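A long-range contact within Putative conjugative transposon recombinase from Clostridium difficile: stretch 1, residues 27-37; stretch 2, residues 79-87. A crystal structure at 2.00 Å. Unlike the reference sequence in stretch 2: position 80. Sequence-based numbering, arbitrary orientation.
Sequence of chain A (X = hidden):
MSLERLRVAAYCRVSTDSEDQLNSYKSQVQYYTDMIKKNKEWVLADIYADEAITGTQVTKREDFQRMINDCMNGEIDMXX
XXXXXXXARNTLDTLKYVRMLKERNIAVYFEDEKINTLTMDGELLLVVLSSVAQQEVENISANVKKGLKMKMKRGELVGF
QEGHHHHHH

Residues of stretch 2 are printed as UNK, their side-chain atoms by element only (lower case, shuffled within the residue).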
# COMPACT_ATOMS: atom_id res chain seq x y z
N SER A 27 26.53 16.00 3.68
CA SER A 27 25.46 16.85 3.13
C SER A 27 24.14 16.69 3.89
O SER A 27 23.46 17.67 4.16
CB SER A 27 25.23 16.60 1.65
OG SER A 27 26.36 16.97 0.88
N GLN A 28 23.77 15.45 4.20
CA GLN A 28 22.56 15.19 4.96
C GLN A 28 22.62 15.65 6.40
O GLN A 28 21.65 16.18 6.92
CB GLN A 28 22.18 13.71 4.88
CG GLN A 28 21.75 13.31 3.47
CD GLN A 28 21.20 11.89 3.42
OE1 GLN A 28 20.04 11.65 3.77
NE2 GLN A 28 22.02 10.94 2.98
N VAL A 29 23.76 15.45 7.06
CA VAL A 29 23.95 16.02 8.37
C VAL A 29 23.74 17.55 8.36
O VAL A 29 23.02 18.08 9.23
CB VAL A 29 25.32 15.61 9.00
CG1 VAL A 29 25.61 16.42 10.27
CG2 VAL A 29 25.29 14.08 9.35
N GLN A 30 24.36 18.24 7.40
CA GLN A 30 24.15 19.70 7.36
C GLN A 30 22.70 20.08 7.03
O GLN A 30 22.17 21.00 7.63
CB GLN A 30 25.09 20.40 6.36
CG GLN A 30 26.57 20.20 6.64
CD GLN A 30 27.40 21.12 5.76
OE1 GLN A 30 26.94 22.19 5.36
NE2 GLN A 30 28.62 20.71 5.47
N TYR A 31 22.09 19.38 6.08
CA TYR A 31 20.72 19.68 5.69
C TYR A 31 19.79 19.61 6.90
O TYR A 31 19.07 20.57 7.20
CB TYR A 31 20.21 18.75 4.57
CG TYR A 31 18.73 18.96 4.36
CD1 TYR A 31 18.27 20.08 3.67
CD2 TYR A 31 17.80 18.08 4.89
CE1 TYR A 31 16.89 20.31 3.53
CE2 TYR A 31 16.43 18.29 4.74
CZ TYR A 31 15.99 19.40 4.06
OH TYR A 31 14.63 19.62 3.90
N TYR A 32 19.78 18.46 7.59
CA TYR A 32 18.87 18.27 8.73
C TYR A 32 19.18 19.15 9.92
O TYR A 32 18.28 19.60 10.59
CB TYR A 32 18.81 16.81 9.16
CG TYR A 32 18.03 15.96 8.18
CD1 TYR A 32 16.64 16.11 8.05
CD2 TYR A 32 18.69 15.00 7.38
CE1 TYR A 32 15.91 15.31 7.14
CE2 TYR A 32 17.99 14.20 6.49
CZ TYR A 32 16.60 14.35 6.36
OH TYR A 32 15.92 13.54 5.46
N THR A 33 20.47 19.42 10.17
CA THR A 33 20.83 20.27 11.30
C THR A 33 20.27 21.68 11.09
O THR A 33 19.67 22.23 11.98
CB THR A 33 22.37 20.32 11.54
OG1 THR A 33 22.84 18.98 11.73
CG2 THR A 33 22.70 21.13 12.78
N ASP A 34 20.48 22.20 9.90
CA ASP A 34 20.00 23.51 9.53
C ASP A 34 18.46 23.54 9.47
O ASP A 34 17.84 24.46 9.99
CB ASP A 34 20.61 23.90 8.19
CG ASP A 34 20.01 25.16 7.60
OD1 ASP A 34 20.37 26.29 8.06
OD2 ASP A 34 19.21 25.01 6.66
N MSE A 35 17.86 22.53 8.84
CA MSE A 35 16.40 22.51 8.71
C MSE A 35 15.73 22.46 10.08
O MSE A 35 14.78 23.20 10.35
CB MSE A 35 15.92 21.36 7.81
CG MSE A 35 14.44 21.45 7.43
SE MSE A 35 13.32 20.48 8.80
CE MSE A 35 13.86 18.66 8.19
N ILE A 36 16.21 21.60 10.97
CA ILE A 36 15.56 21.48 12.28
C ILE A 36 15.76 22.77 13.14
O ILE A 36 14.86 23.16 13.91
CB ILE A 36 16.00 20.20 13.00
CG1 ILE A 36 15.41 18.97 12.27
CG2 ILE A 36 15.68 20.21 14.51
CD1 ILE A 36 16.16 17.69 12.57
N LYS A 37 16.91 23.41 12.97
CA LYS A 37 17.20 24.72 13.61
C LYS A 37 16.33 25.87 13.14
O LYS A 37 16.24 26.87 13.83
CB LYS A 37 18.67 25.13 13.42
CG LYS A 37 19.50 25.01 14.66
CD LYS A 37 19.85 23.54 14.90
CE LYS A 37 21.31 23.43 15.32
NZ LYS A 37 21.46 22.33 16.32
N UNK A 79 10.50 11.83 14.02
CA UNK A 79 11.60 11.48 13.11
C UNK A 79 11.33 11.87 11.68
O UNK A 79 10.35 11.43 11.08
c UNK A 79 11.83 9.92 13.09
c UNK A 79 13.10 9.58 12.27
c UNK A 79 11.97 9.41 14.49
N UNK A 80 12.23 12.66 11.09
CA UNK A 80 12.20 12.94 9.67
C UNK A 80 12.90 11.82 8.91
O UNK A 80 13.94 11.31 9.34
c UNK A 80 10.98 15.81 8.74
c UNK A 80 12.05 15.48 9.58
c UNK A 80 10.45 17.78 10.10
c UNK A 80 12.30 16.29 10.69
c UNK A 80 12.89 14.27 9.32
c UNK A 80 10.18 16.96 8.98
c UNK A 80 11.52 17.45 10.95
N UNK A 81 12.33 11.46 7.76
CA UNK A 81 13.06 10.62 6.83
C UNK A 81 12.61 10.92 5.40
O UNK A 81 11.45 11.29 5.19
c UNK A 81 11.64 8.47 6.94
o UNK A 81 14.03 8.42 6.57
c UNK A 81 13.00 9.11 7.24
N UNK A 82 13.49 10.76 4.42
CA UNK A 82 13.21 11.31 3.11
C UNK A 82 12.05 10.59 2.43
O UNK A 82 11.21 11.21 1.80
c UNK A 82 14.47 11.31 2.21
c UNK A 82 14.20 11.83 0.76
n UNK A 82 14.19 13.74 -1.61
c UNK A 82 15.14 12.57 -1.49
c UNK A 82 15.47 12.25 -0.03
N UNK A 83 11.97 9.27 2.63
CA UNK A 83 10.99 8.48 1.88
C UNK A 83 10.72 7.19 2.64
O UNK A 83 11.54 6.74 3.46
c UNK A 83 11.55 8.13 0.48
o UNK A 83 12.62 7.22 0.63
N UNK A 84 9.58 6.59 2.36
CA UNK A 84 9.27 5.26 2.87
C UNK A 84 10.37 4.22 2.51
O UNK A 84 10.71 3.36 3.33
c UNK A 84 7.86 4.77 2.37
c UNK A 84 5.36 5.59 2.46
c UNK A 84 6.75 5.52 3.14
c UNK A 84 7.70 3.28 2.57
N UNK A 85 10.88 4.30 1.28
CA UNK A 85 11.89 3.36 0.76
C UNK A 85 13.24 3.40 1.52
O UNK A 85 13.99 2.41 1.52
o UNK A 85 12.63 4.94 -0.91
c UNK A 85 12.12 3.63 -0.72
N UNK A 86 13.54 4.54 2.15
CA UNK A 86 14.74 4.71 3.01
C UNK A 86 14.44 4.35 4.45
O UNK A 86 15.34 4.00 5.21
n UNK A 86 16.34 8.52 0.19
c UNK A 86 15.25 6.16 2.97
n UNK A 86 17.50 9.57 -1.51
c UNK A 86 16.10 8.08 1.57
c UNK A 86 15.86 6.57 1.64
n UNK A 86 18.35 9.61 0.64
c UNK A 86 17.39 9.23 -0.22
N UNK A 87 13.18 4.47 4.85
CA UNK A 87 12.81 4.21 6.24
C UNK A 87 12.93 2.73 6.61
O UNK A 87 13.37 2.37 7.70
c UNK A 87 10.92 4.50 7.94
c UNK A 87 11.38 4.71 6.52
c UNK A 87 9.97 4.12 10.56
c UNK A 87 9.46 3.37 9.53
c UNK A 87 11.44 5.26 8.98
c UNK A 87 9.92 3.55 8.23
c UNK A 87 10.99 5.08 10.30
O HOH W 1 18.29 9.74 3.47
O HOH W 2 16.37 10.93 5.13

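Position 79 carries three side-chain carbons, one bonded to the backbone and bearing the other two. This fork at the first carbon, with no heteroatom, identifies Val79. It lies in the strand, buried, and its side chain does not reach stretch 1.

At position 80 a single carbon leads to a six-membered ring of carbons, with no oxygen beyond it. The CA-to-CB bond points toward the helix, where Tyr32 CE1 lies 3.9 Å from CB and the methyl group of the selenomethionine Met35 sits over one face of the ring. The residue is Phe80, which replaces the isoleucine of the reference sequence. Met35 CE is 3.7 Å from the centroid of the Phe80 ring and only 8° off its normal, a CH-pi contact, while SE lies obliquely at 4.5 Å from the same centroid. Ile36 adds a looser apolar contact, CG1 to Phe80 CE1 at 4.4 Å.

Position 81 has one carbon carrying an oxygen and a second carbon, the pattern of Thr81. Its CA-to-CB bond points away from the helix, so its approach is through the backbone: Tyr32 OH is 4.2 Å from Thr81 C.

Position 82 has four carbons in a row ending in nitrogen; its CB is 4.2 Å from Tyr32 OH, but the end of the chain leads away from the helix. This is Lys82. The backbone is joined to the tyrosine by a water, which donates to Tyr32 OH at 2.7 Å and accepts from Lys82 N at 3.0 Å.

Position 83 shows one carbon and one oxygen, hence Ser83. It does not reach stretch 1 but occupies the N-cap position of the following helix, and its O accepts from the backbone N of position 86 at 3.2 Å.

At position 84 four carbons fork at the first, one arm being two carbons long: Ile84, buried and remote from stretch 1.

Position 85 again has one carbon and one oxygen, giving Ser85, whose OG accepts a hydrogen bond from Ser83 OG at 2.8 Å.

The side chain at position 86 has three carbons, a nitrogen, then a carbon bearing two more nitrogens, one of which approaches Gln28 OE1. This guanidinium belongs to Arg86, whose NH1 is 4.1 Å from Gln28 OE1, and a second water spans the gap, donating to Gln28 OE1 at 2.6 Å and accepting from Arg86 NH1 at 2.8 Å.

One carbon followed by a six-carbon ring at position 87 denotes Phe87, which is buried but out of reach of stretch 1.

The contact thus combines an apolar patch with two water bridges. Gln28, Tyr32, Met35 and Ile36 recur at helical spacing, so one side of the helix serves both parts. Phe80 packs with Tyr32, Met35 and Ile36, whereas no direct hydrogen bond joins the stretches; the waters supply the polar links, at the backbone of Lys82 and the side chain of Arg86. With 248 Å² buried in total, the interface is small.

Stretch 2, residues 79-87: VFTKSISRF
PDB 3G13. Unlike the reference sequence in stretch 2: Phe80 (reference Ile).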